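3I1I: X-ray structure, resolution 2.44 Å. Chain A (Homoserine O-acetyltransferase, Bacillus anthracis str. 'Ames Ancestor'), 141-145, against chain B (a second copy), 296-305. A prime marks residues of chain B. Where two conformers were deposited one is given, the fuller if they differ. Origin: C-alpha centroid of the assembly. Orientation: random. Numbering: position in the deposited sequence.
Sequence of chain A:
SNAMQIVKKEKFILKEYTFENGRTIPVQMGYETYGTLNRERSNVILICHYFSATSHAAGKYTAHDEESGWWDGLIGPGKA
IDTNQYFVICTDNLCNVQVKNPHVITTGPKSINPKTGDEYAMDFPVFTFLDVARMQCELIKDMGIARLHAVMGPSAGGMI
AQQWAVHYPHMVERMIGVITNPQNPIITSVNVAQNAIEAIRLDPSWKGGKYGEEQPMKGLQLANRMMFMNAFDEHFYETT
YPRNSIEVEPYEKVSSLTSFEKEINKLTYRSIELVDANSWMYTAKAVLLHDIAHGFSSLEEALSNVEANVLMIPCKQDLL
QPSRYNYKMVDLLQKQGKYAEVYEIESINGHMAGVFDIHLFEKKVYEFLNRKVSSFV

Chain A, residues 141-145: KDMGI
Chain B, residues 296-305: FSSLEEALSN

The end of a helix in chain A packs against the first turns of a helix in chain B, burying 282 Å² summed over both sides. Lys141 (phi/psi -63/-46) and Asp142 (-65/-22) are helical; Met143 (-83/-2) leads into Gly144, whose 85/28 makes it the first residue to leave helical geometry. A Schellman motif closes the turn, with Gly144 N 2.7 Å from Lys141 O. Ile145 (-108/129) then continues extended. In chain B, Phe296′ (-148/171), Ser297′ (-96/-10) and Ser298′ (-164/163) lead into a helix from Leu299′, with phi near -60° and psi between -50° and -26° through Ser304′. Register is fixed by CA-CA distances of 4.3 Å for Met143 to Glu301′ and 6.0 Å for Asp142 to Ser304′.

One hydrogen bond crosses the contact, and it is weak: Ser298′ OG donates to Met143 O at 3.3 Å. The p rotamer of Ser298′ (chi1 57°) also lets its OG accept from Glu301′ N at 3.1 Å, with an N-H...acceptor angle of 160°. The hydroxyl thus caps its own helix while reaching the neighbouring chain, a dual role suited to a short side chain at the N-cap.

Met143, modelled as selenomethionine, has the most area covered by the other stretch, 91 Å². Its CA-to-CB bond points sideways, but the m, t, p conformation (-74°, 176°, 70°) brings the tip nearer: CE lies 3.6 Å from Ser297′ OG and 3.7 Å from Glu301′ OE2. That carboxylate is held by Ser297′, whose N and OG donate to Glu301′ OE2 at 2.8 and 3.0 Å. Glu301′ is extended (chi1 170°, chi2 -174°, chi3 -163°), and so its carboxylate reaches Ser297′, ahead of the helix start, while Ser297′ uses p (81°). The methyl therefore packs against a polar pair already bonded to each other.

Glu300′ directs its CA-to-CB bond toward chain A, and its CB rests 3.4 Å from Asp142 O and 3.6 Å from Met143 O. Its chi angles are -72° (m), 95° (off) and -41°; both carboxylate oxygens are hydrogen-bonded elsewhere in the structure. Gly144 suits its place twice over: positive phi favours glycine, and an ideal CB would lie 2.8 Å from Glu300′ OE2, a clash.

Asp142 (m, -73°; chi2 -7°) contributes an apolar contact, its CB 4.1 Å from Ser304′ CB. Ser304′, with chi1 off-well at 92°, turns its OG to donate to Glu301′ O at 2.8 Å, satisfying the hydroxyl within its own helix.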

# COMPACT_ATOMS: atom_id res chain seq x y z
N LYS A 141 15.84 -23.05 28.94
CA LYS A 141 16.87 -23.93 29.44
C LYS A 141 17.52 -23.34 30.68
O LYS A 141 17.64 -24.02 31.71
CB LYS A 141 17.91 -24.29 28.37
CG LYS A 141 17.34 -25.24 27.27
CD LYS A 141 18.43 -25.83 26.28
CE LYS A 141 18.91 -24.82 25.15
NZ LYS A 141 19.49 -25.45 23.84
N ASP A 142 17.84 -22.06 30.63
CA ASP A 142 18.49 -21.41 31.74
C ASP A 142 17.60 -21.33 32.96
O ASP A 142 18.13 -21.20 34.07
CB ASP A 142 18.99 -20.02 31.38
CG ASP A 142 20.21 -20.05 30.49
OD1 ASP A 142 20.77 -21.14 30.25
OD2 ASP A 142 20.62 -18.99 30.00
N MSE A 143 16.29 -21.42 32.78
CA MSE A 143 15.36 -21.48 33.90
C MSE A 143 15.24 -22.91 34.43
O MSE A 143 14.54 -23.15 35.39
CB MSE A 143 13.99 -20.96 33.49
CG MSE A 143 13.92 -19.48 33.33
SE MSE A 143 12.14 -18.92 32.69
CE MSE A 143 11.10 -19.32 34.29
N GLY A 144 15.92 -23.86 33.80
CA GLY A 144 15.97 -25.23 34.28
C GLY A 144 14.80 -26.07 33.81
O GLY A 144 14.44 -27.03 34.49
N ILE A 145 14.23 -25.73 32.65
CA ILE A 145 13.04 -26.39 32.11
C ILE A 145 13.48 -27.23 30.92
O ILE A 145 14.15 -26.73 30.01
CB ILE A 145 11.96 -25.36 31.68
CG1 ILE A 145 11.52 -24.53 32.91
CG2 ILE A 145 10.79 -26.07 31.00
CD1 ILE A 145 10.77 -23.17 32.64
N PHE B 296 11.23 -15.39 42.15
CA PHE B 296 11.56 -16.01 40.90
C PHE B 296 11.01 -17.40 41.07
O PHE B 296 10.66 -17.79 42.19
CB PHE B 296 13.07 -16.14 40.64
CG PHE B 296 13.82 -14.85 40.49
CD1 PHE B 296 13.98 -14.25 39.24
CD2 PHE B 296 14.48 -14.28 41.58
CE1 PHE B 296 14.73 -13.07 39.07
CE2 PHE B 296 15.24 -13.10 41.43
CZ PHE B 296 15.36 -12.49 40.17
N SER B 297 10.99 -18.18 40.01
CA SER B 297 10.32 -19.45 40.00
C SER B 297 11.27 -20.58 40.29
O SER B 297 10.86 -21.71 40.48
CB SER B 297 9.72 -19.70 38.62
OG SER B 297 10.73 -20.18 37.73
N SER B 298 12.57 -20.28 40.30
CA SER B 298 13.58 -21.27 40.65
C SER B 298 14.90 -20.58 40.94
O SER B 298 15.13 -19.43 40.53
CB SER B 298 13.81 -22.27 39.50
OG SER B 298 14.18 -21.58 38.29
N LEU B 299 15.78 -21.30 41.61
CA LEU B 299 17.16 -20.83 41.77
C LEU B 299 17.84 -20.60 40.40
O LEU B 299 18.55 -19.60 40.21
CB LEU B 299 17.96 -21.85 42.60
CG LEU B 299 19.41 -21.51 42.93
CD1 LEU B 299 19.53 -20.10 43.53
CD2 LEU B 299 19.99 -22.64 43.87
N GLU B 300 17.57 -21.49 39.45
CA GLU B 300 18.10 -21.35 38.09
C GLU B 300 17.71 -20.02 37.45
O GLU B 300 18.57 -19.33 36.96
CB GLU B 300 17.64 -22.48 37.18
CG GLU B 300 18.31 -23.81 37.46
CD GLU B 300 17.49 -24.73 38.39
OE1 GLU B 300 16.89 -24.25 39.42
OE2 GLU B 300 17.47 -25.95 38.08
N GLU B 301 16.43 -19.65 37.50
CA GLU B 301 15.98 -18.42 36.86
C GLU B 301 16.65 -17.22 37.50
O GLU B 301 17.08 -16.27 36.79
CB GLU B 301 14.45 -18.27 36.92
CG GLU B 301 13.96 -16.90 36.50
CD GLU B 301 12.47 -16.67 36.68
OE1 GLU B 301 11.97 -15.71 36.04
OE2 GLU B 301 11.79 -17.42 37.42
N ALA B 302 16.76 -17.24 38.84
CA ALA B 302 17.44 -16.17 39.55
C ALA B 302 18.90 -16.08 39.11
O ALA B 302 19.42 -14.99 38.82
CB ALA B 302 17.34 -16.38 41.07
N LEU B 303 19.57 -17.23 39.04
CA LEU B 303 20.98 -17.26 38.64
C LEU B 303 21.15 -16.86 37.17
O LEU B 303 22.19 -16.34 36.78
CB LEU B 303 21.59 -18.63 38.88
CG LEU B 303 21.88 -19.00 40.34
CD1 LEU B 303 22.30 -20.45 40.43
CD2 LEU B 303 22.94 -18.05 40.99
N SER B 304 20.12 -17.06 36.35
CA SER B 304 20.23 -16.67 34.93
C SER B 304 20.49 -15.16 34.78
O SER B 304 21.09 -14.73 33.81
CB SER B 304 18.97 -17.07 34.16
OG SER B 304 18.06 -16.01 34.17
N ASN B 305 20.07 -14.37 35.76
CA ASN B 305 20.37 -12.93 35.75
C ASN B 305 21.84 -12.58 35.93
O ASN B 305 22.24 -11.49 35.52
CB ASN B 305 19.58 -12.22 36.82
CG ASN B 305 18.10 -12.33 36.58
OD1 ASN B 305 17.55 -11.56 35.83
ND2 ASN B 305 17.45 -13.33 37.17